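Local coordinates for uncharacterized protein (Leptospirillum rubarum, PDB 3O2I) that is of unknown function but forms a two-chain assembly in which each chain combines an antiparallel beta-sheet with helices, at residues H73-I76 and L77-K81. Numbering follows the deposited sequence.
Sequences HLQI and LEVSK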
loop_
_atom_site.group_PDB
_atom_site.type_symbol
_atom_site.label_atom_id
_atom_site.label_comp_id
_atom_site.label_asym_id
_atom_site.label_seq_id
_atom_site.Cartn_x
_atom_site.Cartn_y
_atom_site.Cartn_z
ATOM N N HIS B 73 -9.364 9.491 -14.794
ATOM C CA HIS B 73 -7.913 9.506 -14.981
ATOM C C HIS B 73 -7.277 10.882 -14.729
ATOM O O HIS B 73 -6.083 10.975 -14.428
ATOM C CB HIS B 73 -7.510 8.937 -16.353
ATOM C CG HIS B 73 -7.806 9.845 -17.506
ATOM N ND1 HIS B 73 -6.855 10.674 -18.064
ATOM C CD2 HIS B 73 -8.940 10.044 -18.218
ATOM C CE1 HIS B 73 -7.393 11.346 -19.065
ATOM N NE2 HIS B 73 -8.658 10.983 -19.180
ATOM N N LEU B 74 -8.072 11.945 -14.839
ATOM C CA LEU B 74 -7.587 13.283 -14.505
ATOM C C LEU B 74 -8.166 13.764 -13.175
ATOM O O LEU B 74 -7.479 14.424 -12.383
ATOM C CB LEU B 74 -7.915 14.285 -15.618
ATOM C CG LEU B 74 -7.304 14.032 -17.000
ATOM C CD1 LEU B 74 -7.831 15.027 -18.036
ATOM C CD2 LEU B 74 -5.782 14.069 -16.936
ATOM N N GLN B 75 -9.431 13.433 -12.931
ATOM C CA GLN B 75 -10.100 13.844 -11.700
ATOM C C GLN B 75 -9.414 13.277 -10.458
ATOM O O GLN B 75 -9.363 13.935 -9.421
ATOM C CB GLN B 75 -11.571 13.419 -11.725
ATOM C CG GLN B 75 -12.318 13.677 -10.426
ATOM C CD GLN B 75 -12.851 15.091 -10.328
ATOM O OE1 GLN B 75 -13.216 15.558 -9.246
ATOM N NE2 GLN B 75 -12.917 15.776 -11.466
ATOM N N ILE B 76 -8.886 12.058 -10.562
ATOM C CA ILE B 76 -8.227 11.421 -9.423
ATOM C C ILE B 76 -7.142 12.330 -8.872
ATOM O O ILE B 76 -7.003 12.473 -7.662
ATOM C CB ILE B 76 -7.639 10.041 -9.770
ATOM C CG1 ILE B 76 -7.160 9.335 -8.496
ATOM C CG2 ILE B 76 -6.498 10.159 -10.785
ATOM C CD1 ILE B 76 -6.740 7.883 -8.717
ATOM N N LEU B 77 -6.400 12.963 -9.774
ATOM C CA LEU B 77 -5.352 13.910 -9.405
ATOM C C LEU B 77 -5.898 15.050 -8.556
ATOM O O LEU B 77 -5.235 15.523 -7.628
ATOM C CB LEU B 77 -4.685 14.478 -10.658
ATOM C CG LEU B 77 -3.977 13.467 -11.555
ATOM C CD1 LEU B 77 -3.353 14.169 -12.752
ATOM C CD2 LEU B 77 -2.917 12.688 -10.759
ATOM N N GLU B 78 -7.115 15.484 -8.880
ATOM C CA GLU B 78 -7.727 16.624 -8.204
ATOM C C GLU B 78 -8.216 16.253 -6.807
ATOM O O GLU B 78 -7.978 16.981 -5.847
ATOM C CB GLU B 78 -8.871 17.215 -9.055
ATOM C CG GLU B 78 -8.467 17.503 -10.502
ATOM C CD GLU B 78 -9.312 18.589 -11.159
ATOM O OE1 GLU B 78 -9.638 18.450 -12.363
ATOM O OE2 GLU B 78 -9.650 19.580 -10.474
ATOM N N VAL B 79 -8.899 15.118 -6.701
ATOM C CA VAL B 79 -9.333 14.582 -5.414
ATOM C C VAL B 79 -8.146 14.408 -4.447
ATOM O O VAL B 79 -8.212 14.789 -3.271
ATOM C CB VAL B 79 -10.044 13.226 -5.613
ATOM C CG1 VAL B 79 -10.324 12.558 -4.271
ATOM C CG2 VAL B 79 -11.327 13.418 -6.420
ATOM N N SER B 80 -7.062 13.827 -4.951
ATOM C CA SER B 80 -5.835 13.690 -4.166
ATOM C C SER B 80 -5.388 15.042 -3.608
ATOM O O SER B 80 -5.132 15.176 -2.406
ATOM C CB SER B 80 -4.723 13.079 -5.018
ATOM O OG SER B 80 -3.500 13.005 -4.292
ATOM N N LYS B 81 -5.304 16.041 -4.488
ATOM C CA LYS B 81 -4.878 17.392 -4.107
ATOM C C LYS B 81 -5.732 17.988 -2.994
ATOM O O LYS B 81 -5.236 18.731 -2.150
ATOM C CB LYS B 81 -4.913 18.330 -5.313
ATOM C CG LYS B 81 -3.737 18.201 -6.260
ATOM C CD LYS B 81 -3.784 19.295 -7.322
ATOM C CE LYS B 81 -3.665 20.681 -6.698
ATOM N NZ LYS B 81 -3.797 21.777 -7.710
#
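Q75 and V79, four residues apart on one helix, meet through both backbone and side chain. The amide of V79 donates to the carbonyl oxygen of Q75 over 3.0 Å, almost straight at N-H...O 167°, while E78 N reaches the same oxygen more weakly. The Q75 side chain crosses V79 at about a right angle. Its CG lies anti to the backbone N (chi1 174°), 4.1 Å from V79 CG2, and the bend at chi2 (85°) brings OE1 to 4.0 Å from V79 CG2, a van der Waals contact of the amide oxygen with a methyl. The carboxamide of Q75 finds its polar partners among serines: NE2 of Q75 bonds to the S68 carbonyl, and OE1 makes a weak bond to the S67 hydroxyl. The carboxylate of E78 takes up the same pair, OE1 on the S68 hydroxyl and OE2, weakly, on that of S67, so two side chains three residues apart tie the preceding loop to this helix. The i-to-i+4 pattern of an alpha-helix repeats one residue on, where S80 N donates to I76 O over 3.0 Å. Near the start of helix 72-87, L77 N instead makes a weak i-to-i+3 bond to L74 O at 3.2 Å. L77 CB also sits 3.3 Å from that oxygen, and its CG comes 4.2 Å from I76 CG2. On the buried side I76 and V79 share L32 of strand 28-35, I76 adding I43 of strand 41-47, and V79 adding L60 and A63 of helix 53-63.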